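Side-chain contacts in RegF protein (Neisseria gonorrhoeae, PDB 4HOJ), which binds glutathione and calcium ions and, as a glutathione transferase homologue of the stringent starvation protein A group, probably acts in regulation: residues R19-E24 / I152-A157; P53-R58 / N69-E74; H63-I68 / R98-L103; P158-L163 / K179-I184. All coordinates share one frame; numbering follows the deposited sequence. Where two conformers were deposited one is given.

Interaction 1: residues R19-E24 / I152-A157; sequences RFVLYE and IDVALA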
# COMPACT_ATOMS: atom_id res chain seq x y z
N ARG A 19 -5.08 -12.68 11.98
CA ARG A 19 -5.11 -13.67 13.05
C ARG A 19 -3.71 -14.16 13.36
O ARG A 19 -3.34 -14.28 14.53
CB ARG A 19 -6.09 -14.82 12.69
CG ARG A 19 -7.56 -14.37 12.79
CD ARG A 19 -8.48 -15.55 12.46
NE ARG A 19 -8.89 -15.61 11.05
CZ ARG A 19 -8.52 -16.54 10.16
NH1 ARG A 19 -9.15 -16.61 8.97
NH2 ARG A 19 -7.59 -17.42 10.45
N PHE A 20 -2.91 -14.38 12.31
CA PHE A 20 -1.54 -14.83 12.52
C PHE A 20 -0.74 -13.79 13.33
O PHE A 20 -0.08 -14.12 14.32
CB PHE A 20 -0.97 -15.12 11.14
CG PHE A 20 0.39 -15.81 11.13
CD1 PHE A 20 1.01 -16.30 12.26
CD2 PHE A 20 1.02 -15.94 9.88
CE1 PHE A 20 2.27 -16.94 12.15
CE2 PHE A 20 2.24 -16.57 9.75
CZ PHE A 20 2.90 -17.06 10.89
N VAL A 21 -0.82 -12.50 12.94
CA VAL A 21 -0.13 -11.47 13.70
C VAL A 21 -0.61 -11.43 15.13
O VAL A 21 0.21 -11.31 16.04
CB VAL A 21 -0.26 -10.06 13.04
CG1 VAL A 21 0.37 -8.98 13.96
CG2 VAL A 21 0.42 -10.01 11.70
N LEU A 22 -1.92 -11.48 15.35
CA LEU A 22 -2.45 -11.36 16.71
C LEU A 22 -1.93 -12.45 17.60
O LEU A 22 -1.53 -12.19 18.74
CB LEU A 22 -3.98 -11.28 16.68
CG LEU A 22 -4.50 -9.94 16.16
CD1 LEU A 22 -5.96 -10.10 15.74
CD2 LEU A 22 -4.35 -8.86 17.21
N TYR A 23 -1.89 -13.69 17.11
CA TYR A 23 -1.34 -14.76 17.91
C TYR A 23 0.17 -14.71 18.08
O TYR A 23 0.68 -15.11 19.13
CB TYR A 23 -1.82 -16.11 17.38
CG TYR A 23 -3.26 -16.43 17.77
CD1 TYR A 23 -3.54 -16.78 19.08
CD2 TYR A 23 -4.30 -16.36 16.87
CE1 TYR A 23 -4.82 -17.08 19.46
CE2 TYR A 23 -5.61 -16.65 17.24
CZ TYR A 23 -5.84 -17.00 18.54
OH TYR A 23 -7.11 -17.31 19.00
N GLU A 24 0.88 -14.12 17.10
CA GLU A 24 2.32 -13.95 17.30
C GLU A 24 2.58 -12.94 18.43
O GLU A 24 3.54 -13.10 19.16
CB GLU A 24 3.03 -13.44 16.00
CG GLU A 24 3.20 -14.49 14.89
CD GLU A 24 4.35 -15.44 15.18
OE1 GLU A 24 5.31 -15.03 15.89
OE2 GLU A 24 4.32 -16.58 14.72
N ILE A 152 6.51 -9.80 6.51
CA ILE A 152 6.44 -10.21 5.12
C ILE A 152 6.08 -11.70 4.97
O ILE A 152 5.28 -12.11 4.12
CB ILE A 152 7.71 -9.76 4.32
CG1 ILE A 152 8.21 -8.34 4.68
CG2 ILE A 152 7.41 -9.88 2.83
CD1 ILE A 152 7.26 -7.24 4.89
N ASP A 153 6.66 -12.51 5.84
CA ASP A 153 6.26 -13.92 5.94
C ASP A 153 4.79 -14.08 6.34
O ASP A 153 4.05 -14.89 5.79
CB ASP A 153 7.14 -14.64 6.96
CG ASP A 153 8.63 -14.50 6.62
OD1 ASP A 153 9.06 -15.09 5.60
OD2 ASP A 153 9.35 -13.83 7.36
N VAL A 154 4.37 -13.25 7.27
CA VAL A 154 2.98 -13.28 7.70
C VAL A 154 2.05 -13.03 6.53
O VAL A 154 1.04 -13.75 6.36
CB VAL A 154 2.72 -12.23 8.78
CG1 VAL A 154 1.21 -12.05 9.03
CG2 VAL A 154 3.44 -12.62 10.07
N ALA A 155 2.36 -12.02 5.72
CA ALA A 155 1.43 -11.62 4.63
C ALA A 155 1.30 -12.75 3.58
O ALA A 155 0.23 -12.95 3.02
CB ALA A 155 1.94 -10.33 4.02
N LEU A 156 2.39 -13.48 3.32
CA LEU A 156 2.36 -14.51 2.30
C LEU A 156 1.78 -15.84 2.81
O LEU A 156 1.22 -16.59 2.03
CB LEU A 156 3.80 -14.72 1.84
CG LEU A 156 4.00 -15.83 0.78
CD1 LEU A 156 3.19 -15.54 -0.51
CD2 LEU A 156 5.49 -15.94 0.44
N ALA A 157 1.87 -16.10 4.12
CA ALA A 157 1.60 -17.44 4.64
C ALA A 157 0.19 -17.93 4.28
O ALA A 157 0.05 -19.10 3.98
CB ALA A 157 1.83 -17.45 6.17

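Interaction 2: residues P53-R58 / N69-E74; sequences PVLVER and NEYIDE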
# COMPACT_ATOMS: atom_id res chain seq x y z
N PRO A 53 -10.75 -8.38 6.48
CA PRO A 53 -10.87 -8.08 7.90
C PRO A 53 -11.06 -6.60 8.20
O PRO A 53 -10.73 -5.68 7.40
CB PRO A 53 -9.51 -8.49 8.46
CG PRO A 53 -8.54 -8.29 7.26
CD PRO A 53 -9.39 -8.78 6.08
N VAL A 54 -11.59 -6.32 9.40
CA VAL A 54 -11.65 -4.98 9.99
C VAL A 54 -11.10 -5.11 11.41
O VAL A 54 -11.38 -6.13 12.10
CB VAL A 54 -13.08 -4.47 10.05
CG1 VAL A 54 -13.22 -3.19 10.86
CG2 VAL A 54 -13.58 -4.25 8.60
N LEU A 55 -10.31 -4.16 11.89
CA LEU A 55 -9.91 -4.14 13.27
C LEU A 55 -10.52 -2.92 13.93
O LEU A 55 -10.45 -1.79 13.37
CB LEU A 55 -8.40 -4.09 13.37
CG LEU A 55 -7.83 -4.26 14.79
CD1 LEU A 55 -7.77 -5.76 15.15
CD2 LEU A 55 -6.43 -3.66 14.92
N VAL A 56 -11.09 -3.11 15.12
CA VAL A 56 -11.60 -2.01 15.92
C VAL A 56 -10.88 -1.99 17.24
O VAL A 56 -10.80 -3.03 17.93
CB VAL A 56 -13.13 -2.11 16.14
CG1 VAL A 56 -13.62 -0.99 17.09
CG2 VAL A 56 -13.84 -2.04 14.78
N GLU A 57 -10.34 -0.85 17.64
CA GLU A 57 -9.86 -0.71 19.01
C GLU A 57 -10.27 0.65 19.49
O GLU A 57 -9.80 1.69 18.97
CB GLU A 57 -8.34 -0.87 19.07
CG GLU A 57 -7.88 -0.83 20.50
CD GLU A 57 -6.39 -1.03 20.69
OE1 GLU A 57 -5.60 -0.86 19.73
OE2 GLU A 57 -6.01 -1.36 21.85
N ARG A 58 -11.19 0.68 20.46
CA ARG A 58 -11.81 1.93 20.90
C ARG A 58 -12.36 2.68 19.69
O ARG A 58 -13.17 2.16 18.95
CB ARG A 58 -10.83 2.78 21.71
CG ARG A 58 -10.32 2.07 22.98
CD ARG A 58 -9.24 2.88 23.70
NE ARG A 58 -8.61 2.13 24.78
CZ ARG A 58 -8.79 2.38 26.08
NH1 ARG A 58 -9.59 3.37 26.45
NH2 ARG A 58 -8.17 1.64 26.99
N ASN A 69 -2.14 -4.89 10.08
CA ASN A 69 -0.98 -5.59 10.65
C ASN A 69 0.15 -4.65 11.00
O ASN A 69 0.82 -4.85 12.01
CB ASN A 69 -0.52 -6.67 9.71
CG ASN A 69 -1.46 -7.85 9.74
OD1 ASN A 69 -2.37 -7.92 10.56
ND2 ASN A 69 -1.23 -8.79 8.81
N GLU A 70 0.38 -3.60 10.18
CA GLU A 70 1.32 -2.52 10.56
C GLU A 70 0.95 -1.91 11.87
O GLU A 70 1.81 -1.68 12.72
CB GLU A 70 1.35 -1.40 9.53
CG GLU A 70 2.05 -1.79 8.25
CD GLU A 70 3.53 -1.50 8.22
OE1 GLU A 70 4.12 -1.16 9.28
OE2 GLU A 70 4.11 -1.63 7.11
N TYR A 71 -0.33 -1.59 12.02
CA TYR A 71 -0.80 -1.02 13.27
C TYR A 71 -0.50 -1.96 14.42
O TYR A 71 0.08 -1.54 15.42
CB TYR A 71 -2.31 -0.68 13.18
CG TYR A 71 -2.86 -0.28 14.51
CD1 TYR A 71 -2.59 0.97 15.05
CD2 TYR A 71 -3.67 -1.14 15.22
CE1 TYR A 71 -3.11 1.34 16.28
CE2 TYR A 71 -4.20 -0.79 16.46
CZ TYR A 71 -3.91 0.44 16.98
OH TYR A 71 -4.45 0.81 18.19
N ILE A 72 -0.87 -3.23 14.30
CA ILE A 72 -0.67 -4.15 15.40
C ILE A 72 0.83 -4.21 15.77
O ILE A 72 1.19 -4.24 16.95
CB ILE A 72 -1.25 -5.52 15.07
CG1 ILE A 72 -2.76 -5.44 14.98
CG2 ILE A 72 -0.87 -6.51 16.22
CD1 ILE A 72 -3.35 -6.67 14.31
N ASP A 73 1.69 -4.22 14.75
CA ASP A 73 3.11 -4.32 15.01
C ASP A 73 3.62 -3.12 15.78
O ASP A 73 4.54 -3.24 16.61
CB ASP A 73 3.88 -4.45 13.69
CG ASP A 73 5.28 -4.95 13.87
OD1 ASP A 73 5.50 -5.84 14.75
OD2 ASP A 73 6.20 -4.48 13.17
N GLU A 74 3.06 -1.94 15.51
CA GLU A 74 3.49 -0.73 16.18
C GLU A 74 2.84 -0.61 17.55
O GLU A 74 3.46 -0.10 18.51
CB GLU A 74 3.26 0.53 15.31
CG GLU A 74 4.15 0.54 14.05
CD GLU A 74 4.12 1.85 13.29
OE1 GLU A 74 3.23 2.68 13.59
OE2 GLU A 74 5.00 2.03 12.40

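Interaction 3: residues H63-I68 / R98-L103; sequences HESNII and RMEKEL. With GSH (glutathione), chain C.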
# COMPACT_ATOMS: atom_id res chain seq x y z
N HIS A 63 -9.36 -1.00 8.12
CA HIS A 63 -9.47 -2.15 7.23
C HIS A 63 -8.16 -2.19 6.43
O HIS A 63 -7.27 -1.36 6.64
CB HIS A 63 -10.72 -2.03 6.35
CG HIS A 63 -10.85 -0.71 5.62
ND1 HIS A 63 -10.37 -0.49 4.34
CD2 HIS A 63 -11.43 0.45 6.01
CE1 HIS A 63 -10.63 0.77 3.99
NE2 HIS A 63 -11.27 1.36 4.99
N GLU A 64 -8.11 -3.16 5.52
CA GLU A 64 -6.95 -3.52 4.71
C GLU A 64 -5.94 -4.26 5.57
O GLU A 64 -5.24 -3.71 6.44
CB GLU A 64 -6.31 -2.28 4.08
CG GLU A 64 -5.25 -2.61 3.03
CD GLU A 64 -5.77 -3.33 1.81
OE1 GLU A 64 -6.99 -3.43 1.63
OE2 GLU A 64 -4.89 -3.69 0.99
N SER A 65 -5.89 -5.58 5.35
CA SER A 65 -5.10 -6.48 6.20
C SER A 65 -3.67 -6.03 6.46
O SER A 65 -3.24 -6.08 7.63
CB SER A 65 -5.16 -7.91 5.63
OG SER A 65 -4.56 -8.01 4.33
N ASN A 66 -2.96 -5.57 5.43
CA ASN A 66 -1.56 -5.22 5.72
C ASN A 66 -1.44 -3.95 6.56
O ASN A 66 -0.49 -3.79 7.30
CB ASN A 66 -0.77 -5.03 4.42
CG ASN A 66 -0.42 -6.33 3.75
OD1 ASN A 66 -0.47 -7.41 4.33
ND2 ASN A 66 -0.07 -6.22 2.47
N ILE A 67 -2.43 -3.07 6.46
CA ILE A 67 -2.44 -1.81 7.25
C ILE A 67 -2.81 -2.15 8.71
O ILE A 67 -2.20 -1.66 9.67
CB ILE A 67 -3.45 -0.82 6.63
CG1 ILE A 67 -2.89 -0.36 5.30
CG2 ILE A 67 -3.67 0.36 7.55
CD1 ILE A 67 -3.74 0.64 4.63
N ILE A 68 -3.80 -3.04 8.92
CA ILE A 68 -4.13 -3.51 10.24
C ILE A 68 -2.88 -4.11 10.87
O ILE A 68 -2.55 -3.85 12.03
CB ILE A 68 -5.22 -4.60 10.10
CG1 ILE A 68 -6.55 -3.93 9.73
CG2 ILE A 68 -5.34 -5.40 11.44
CD1 ILE A 68 -7.67 -4.99 9.30
N ARG A 98 4.55 -5.46 -3.96
CA ARG A 98 4.55 -6.31 -5.14
C ARG A 98 3.74 -7.58 -4.94
O ARG A 98 3.11 -8.04 -5.90
CB ARG A 98 5.97 -6.62 -5.56
CG ARG A 98 6.64 -5.32 -6.11
CD ARG A 98 7.87 -5.55 -6.94
NE ARG A 98 7.61 -6.50 -8.01
CZ ARG A 98 8.56 -7.19 -8.60
NH1 ARG A 98 9.85 -6.95 -8.29
NH2 ARG A 98 8.23 -8.08 -9.53
N MET A 99 3.75 -8.19 -3.75
CA MET A 99 2.87 -9.35 -3.52
C MET A 99 1.42 -8.97 -3.65
O MET A 99 0.62 -9.72 -4.21
CB MET A 99 3.12 -9.98 -2.16
CG MET A 99 4.51 -10.58 -2.01
SD MET A 99 4.58 -11.75 -0.65
CE MET A 99 4.40 -10.61 0.73
N GLU A 100 1.01 -7.78 -3.19
CA GLU A 100 -0.38 -7.38 -3.31
C GLU A 100 -0.75 -7.23 -4.73
O GLU A 100 -1.86 -7.62 -5.14
CB GLU A 100 -0.75 -6.08 -2.54
CG GLU A 100 -1.02 -6.12 -1.01
CD GLU A 100 -1.72 -7.39 -0.36
OE1 GLU A 100 -2.83 -7.36 0.25
OE2 GLU A 100 -1.08 -8.36 -0.45
N LYS A 101 0.14 -6.66 -5.54
CA LYS A 101 -0.20 -6.34 -6.93
C LYS A 101 -0.05 -7.54 -7.90
O LYS A 101 -0.69 -7.56 -8.94
CB LYS A 101 0.72 -5.20 -7.40
CG LYS A 101 0.59 -4.82 -8.86
CD LYS A 101 1.24 -3.47 -9.13
CE LYS A 101 1.20 -3.15 -10.60
NZ LYS A 101 1.64 -1.78 -10.95
N GLU A 102 0.80 -8.50 -7.53
CA GLU A 102 1.17 -9.59 -8.47
C GLU A 102 0.76 -10.97 -8.00
O GLU A 102 0.79 -11.92 -8.81
CB GLU A 102 2.69 -9.57 -8.69
CG GLU A 102 3.20 -8.25 -9.21
CD GLU A 102 4.71 -8.14 -9.19
OE1 GLU A 102 5.39 -9.17 -9.03
OE2 GLU A 102 5.20 -7.00 -9.28
N LEU A 103 0.41 -11.14 -6.74
CA LEU A 103 -0.06 -12.45 -6.22
C LEU A 103 -1.45 -12.35 -5.65
O LEU A 103 -2.34 -13.12 -6.01
CB LEU A 103 0.90 -12.97 -5.15
CG LEU A 103 2.28 -13.42 -5.61
CD1 LEU A 103 3.10 -13.76 -4.38
CD2 LEU A 103 2.20 -14.64 -6.56
N1 GSH C . -7.44 -5.78 0.28
CA1 GSH C . -8.23 -6.48 1.33
C1 GSH C . -7.37 -6.77 2.51
O11 GSH C . -7.87 -6.78 3.66
O12 GSH C . -6.17 -7.02 2.29
CB1 GSH C . -8.94 -7.72 0.77
CG1 GSH C . -9.97 -8.32 1.73
CD1 GSH C . -10.87 -9.30 1.00
OE1 GSH C . -10.76 -9.58 -0.17
N2 GSH C . -11.80 -9.88 1.84
CA2 GSH C . -12.77 -10.81 1.26
C2 GSH C . -14.13 -10.20 1.48
O2 GSH C . -14.53 -9.61 2.48
CB2 GSH C . -12.81 -12.16 1.90
SG2 GSH C . -11.26 -13.01 1.88
N3 GSH C . -15.06 -10.48 0.40
CA3 GSH C . -16.42 -9.97 0.44
C3 GSH C . -16.58 -9.04 -0.73
O31 GSH C . -15.64 -8.63 -1.49
O32 GSH C . -17.75 -8.64 -0.93
O HOH W 1 -3.45 -5.62 2.51
O HOH W 2 1.33 -8.29 0.61

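Interaction 4: residues P158-L163 / K179-I184; sequences PLLWRL and KYAERI. With CA (calcium ion), chain E.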
# COMPACT_ATOMS: atom_id res chain seq x y z
N PRO A 158 -0.87 -17.13 4.36
CA PRO A 158 -2.21 -17.70 4.02
C PRO A 158 -2.33 -18.18 2.62
O PRO A 158 -3.13 -19.11 2.37
CB PRO A 158 -3.15 -16.54 4.31
CG PRO A 158 -2.36 -15.72 5.41
CD PRO A 158 -0.98 -15.75 4.84
N LEU A 159 -1.60 -17.59 1.67
CA LEU A 159 -1.60 -18.11 0.30
C LEU A 159 -0.88 -19.43 0.21
O LEU A 159 -1.41 -20.38 -0.35
CB LEU A 159 -0.99 -17.09 -0.64
CG LEU A 159 -0.68 -17.60 -2.07
CD1 LEU A 159 -1.95 -18.15 -2.70
CD2 LEU A 159 -0.13 -16.45 -2.89
N LEU A 160 0.26 -19.54 0.82
CA LEU A 160 0.97 -20.83 0.79
C LEU A 160 0.18 -21.94 1.49
O LEU A 160 0.20 -23.08 1.02
CB LEU A 160 2.38 -20.68 1.44
CG LEU A 160 3.24 -19.60 0.78
CD1 LEU A 160 4.63 -19.54 1.44
CD2 LEU A 160 3.37 -19.91 -0.68
N TRP A 161 -0.56 -21.60 2.56
CA TRP A 161 -1.39 -22.61 3.21
C TRP A 161 -2.44 -23.15 2.24
O TRP A 161 -2.80 -24.32 2.35
CB TRP A 161 -2.08 -21.92 4.40
CG TRP A 161 -2.92 -22.89 5.17
CD1 TRP A 161 -4.28 -22.91 5.18
CD2 TRP A 161 -2.48 -23.98 6.00
NE1 TRP A 161 -4.73 -23.97 5.95
CE2 TRP A 161 -3.65 -24.61 6.49
CE3 TRP A 161 -1.23 -24.48 6.37
CZ2 TRP A 161 -3.59 -25.73 7.32
CZ3 TRP A 161 -1.18 -25.58 7.22
CH2 TRP A 161 -2.36 -26.18 7.68
N ARG A 162 -2.91 -22.31 1.31
CA ARG A 162 -4.01 -22.59 0.42
C ARG A 162 -3.59 -23.13 -0.93
O ARG A 162 -4.49 -23.28 -1.79
CB ARG A 162 -4.87 -21.31 0.22
CG ARG A 162 -5.73 -20.98 1.45
CD ARG A 162 -6.23 -19.51 1.38
NE ARG A 162 -7.20 -19.23 2.41
CZ ARG A 162 -6.94 -19.05 3.71
NH1 ARG A 162 -5.66 -19.07 4.12
NH2 ARG A 162 -7.91 -18.75 4.57
N LEU A 163 -2.33 -23.53 -1.13
CA LEU A 163 -1.99 -23.99 -2.50
C LEU A 163 -2.79 -25.21 -2.91
O LEU A 163 -3.29 -25.27 -4.06
CB LEU A 163 -0.52 -24.26 -2.69
CG LEU A 163 0.37 -23.04 -2.43
CD1 LEU A 163 1.83 -23.42 -2.58
CD2 LEU A 163 -0.00 -21.89 -3.33
N LYS A 179 9.54 -26.00 1.31
CA LYS A 179 10.21 -26.31 2.57
C LYS A 179 10.08 -25.11 3.51
O LYS A 179 9.77 -25.27 4.70
CB LYS A 179 11.68 -26.68 2.34
CG LYS A 179 12.48 -26.82 3.65
CD LYS A 179 13.81 -27.51 3.49
CE LYS A 179 14.60 -27.44 4.79
NZ LYS A 179 15.68 -28.45 4.83
N TYR A 180 10.32 -23.92 2.98
CA TYR A 180 10.03 -22.68 3.71
C TYR A 180 8.59 -22.62 4.23
O TYR A 180 8.37 -22.29 5.42
CB TYR A 180 10.37 -21.44 2.85
CG TYR A 180 9.64 -20.16 3.24
CD1 TYR A 180 10.14 -19.30 4.23
CD2 TYR A 180 8.44 -19.82 2.62
CE1 TYR A 180 9.48 -18.15 4.57
CE2 TYR A 180 7.78 -18.68 2.96
CZ TYR A 180 8.29 -17.85 3.93
OH TYR A 180 7.61 -16.70 4.26
N ALA A 181 7.61 -22.93 3.39
CA ALA A 181 6.23 -22.84 3.83
C ALA A 181 6.04 -23.78 5.02
O ALA A 181 5.38 -23.39 5.96
CB ALA A 181 5.30 -23.21 2.72
N GLU A 182 6.56 -25.00 4.97
CA GLU A 182 6.45 -25.91 6.13
C GLU A 182 7.04 -25.34 7.43
O GLU A 182 6.47 -25.55 8.53
CB GLU A 182 7.03 -27.30 5.82
CG GLU A 182 6.27 -28.03 4.70
CD GLU A 182 4.75 -28.07 4.89
OE1 GLU A 182 4.26 -28.39 6.00
OE2 GLU A 182 4.05 -27.77 3.90
N ARG A 183 8.14 -24.62 7.34
CA ARG A 183 8.68 -23.96 8.53
C ARG A 183 7.71 -22.92 9.09
O ARG A 183 7.54 -22.88 10.30
CB ARG A 183 10.04 -23.35 8.25
CG ARG A 183 11.15 -24.39 8.36
CD ARG A 183 12.52 -23.73 8.48
NE ARG A 183 12.64 -22.62 7.53
CZ ARG A 183 13.03 -22.77 6.27
NH1 ARG A 183 13.37 -23.97 5.81
NH2 ARG A 183 13.12 -21.72 5.49
N ILE A 184 7.09 -22.10 8.23
CA ILE A 184 6.13 -21.14 8.71
C ILE A 184 4.96 -21.86 9.39
O ILE A 184 4.50 -21.44 10.47
CB ILE A 184 5.60 -20.31 7.54
CG1 ILE A 184 6.76 -19.57 6.88
CG2 ILE A 184 4.51 -19.32 8.04
CD1 ILE A 184 7.58 -18.67 7.85
CA CA E . 4.74 -26.93 1.78
O HOH W 3 2.59 -27.15 0.61

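Interaction 1: residues R19-E24 / I152-A157
Phe20 and Val21 on helix 13-25 pack against Val154 and Ala157 on helix 151-161, a buried and wholly apolar meeting of the two domains of the glutathione transferase fold. The CB of Phe20 points toward the other helix, and its CG is anti to the backbone N (chi1 -171°), which swings the ring across the gap between the helices. One side of the ring does the touching. Phe20 CD2 lies 4.0 Å from Val154 CG1, and further out Phe20 CE2 meets Ala157 CB at 3.7 Å. Phe20 CE2 also approaches the helix backbone itself, at 3.9 Å from Val154 CA. The other methyl of Val154, CG2, sits over one face of the Phe20 ring, 4.1 Å above its plane and displaced toward the rim.

Beside the ring, Val21 CG2 presses on Val154 CG1 at 3.5 Å, tighter than normal van der Waals contact, with the two valines at about a right angle. Val154 CG1 thus meets both Val21 CG2 and the rim of the Phe20 ring. The short segments run at 138° to each other, their axes 10.0 Å apart.

Val21 also packs on Asn69 and Ile72 of helix 65-75, while on the far side Ile152 and Ala155 rest against helix 86-102, placing the contact between the thioredoxin-like domain and the core of the helical domain.

Interaction 2: residues P53-R58 / N69-E74
Leu55 of strand 54-57 meets Tyr71 and Ile72 of helix 65-75 within the beta-beta-alpha half of the thioredoxin-like fold, where the helix covers one face of the sheet. The tightly packed part is carried by one methyl, Leu55 CD2, which lies 3.7 Å from Tyr71 CD2 and 4.1 Å from Ile72 CG1. Leu55 and Tyr71 cross at about a right angle, and the methyl reaches the ring obliquely. Ile72 continues inward to Val21 of helix 13-25, while Leu60 and Leu62 of the next strand add to the packing on Tyr71.

Toward the partly exposed end of the strand the contact turns polar and rests on a single side-chain bond. Glu57 is extended, with CG anti to the backbone N (chi1 -175°), carrying its carboxylate out to the phenol. Arg75 forms a salt bridge with Glu57 OE2, a second partner for the carboxylate. The helix also faces the dimer interface: Glu74 pairs with Arg89 and Arg93 of the second subunit, and Tyr71 packs on Val87 of that subunit. Tyr71 OH donates to Glu57 OE1 at 2.5 Å; that oxygen lies in plane at the ring edge, carboxylate and ring 80° apart, and is met on its anti side, 32° out of the carboxylate plane.

Interaction 3: residues H63-I68 / R98-L103
Asn66 and Glu100 approach from opposite directions beside the glutathione carboxylate, with Asn66 ND2 3.5 Å from Glu100 CD and the amide and carboxylate planes turned 45° apart. Two waters join them by hydrogen bonds. One accepts from Asn66 ND2 and donates to Glu100 OE2 at 2.6 Å; the other accepts from the backbone N of Asn66 and lies 2.9 Å from Glu100 OE1, within bonding reach of the glutathione carboxylate oxygen O12 as well.

Glutathione itself is held by the residues just before. Its amino nitrogen N1 donates to Glu64 OE1 at 2.7 Å. Ser65 grips the neighbouring carboxylate twice: Ser65 N donates to O11 of glutathione at 2.9 Å (158° at the hydrogen), and Ser65 OG to O12 at 2.8 Å. The serine can do both because its OG stands between the backbone N and the carbonyl carbon (chi1 64°), on the same side as its own N-H.

Ser65-Asn66-Ile67-Ile68 corresponds in position to the SNAIL/TRAIL motif of glutathione transferases, keeping its Ser-Asn and its Ile (Ile68), at the start of the helix following the last strand of the thioredoxin-like domain. Glu64 occupies the N-cap position, and the helix N terminus would be expected to stabilise the bound carboxylate.

Glu64 OE2 and Glu100 OE1 come within 4.3 Å, a like-charge approach probably eased by the glutathione ammonium and by Arg17. Arg17 belongs to helix 13-25 and sits behind the first shell: it forms a salt bridge with Glu100 OE2 and hydrogen-bonds to Ser65 OG. Lys39, Gln51 and Val52 also hydrogen-bond glutathione.

Interaction 4: residues P158-L163 / K179-I184
The Tyr180 ring receives Leu160 CD1 at its edge, near the ring plane, and carries Ile184 CG1 of its own helix on one face, 3.7 Å above it. A second flat group, the guanidinium of Arg183, lays one face over Tyr180 CA and has Lys179 CE at its edge. The contact joins helices 151-161 and 175-185 of the all-helical C-terminal domain of the glutathione transferase fold.

A single leucine reaches across. Leu160 CD1 touches Tyr180 CE2 at 3.6 Å and Ala181 CB at 3.9 Å, and its side chain stands at about a right angle to that of the tyrosine. Tyr180 has CG anti to its own N (chi1 157°), which sends its hydroxyl on toward Asp153, with which it makes a hydrogen bond near the start of helix 151-161. Leu131 of helix 117-134 packs on Leu160 as well.

Behind the leucine, the end of helix 151-161 is tied back on itself, as Arg162 NH1 donates to Pro158 O at 3.1 Å, the oxygen lying in the guanidinium plane. Arg162 also forms a salt bridge with Glu198.

A calcium ion sits beside helix 175-185, 3.9 Å from Ala181 CB. Leu178 also contributes to this site, and a water binds at 2.5 Å from the metal. The bend of Glu182 at chi2 (-51°) brings its carboxylate round toward segment 158-163, where the calcium lies; its OE1 pairs with Arg202 while its OE2 coordinates the ion at 2.4 Å.

How the interactions relate
From the N terminus, helix 13-25 opens the widest loop, closed 128 residues later when interaction 1 reaches helix 151-161. Interactions 2 and 3 both fall within that span and cross each other, since segment 63-68 lies between 53-58 and 69-74. They share helix 65-75, which interaction 2 ties to the sheet and interaction 3 to helix 86-102 of the other domain. Interaction 4 follows in series, closing a short loop wholly within the C-terminal domain. It shares helix 151-161 with interaction 1, where Ala157 CB meets Ile184 CG2 at 3.8 Å. Interactions 2 and 4 lie on opposite sides of the chain's centre, their own centres about 24 Å apart.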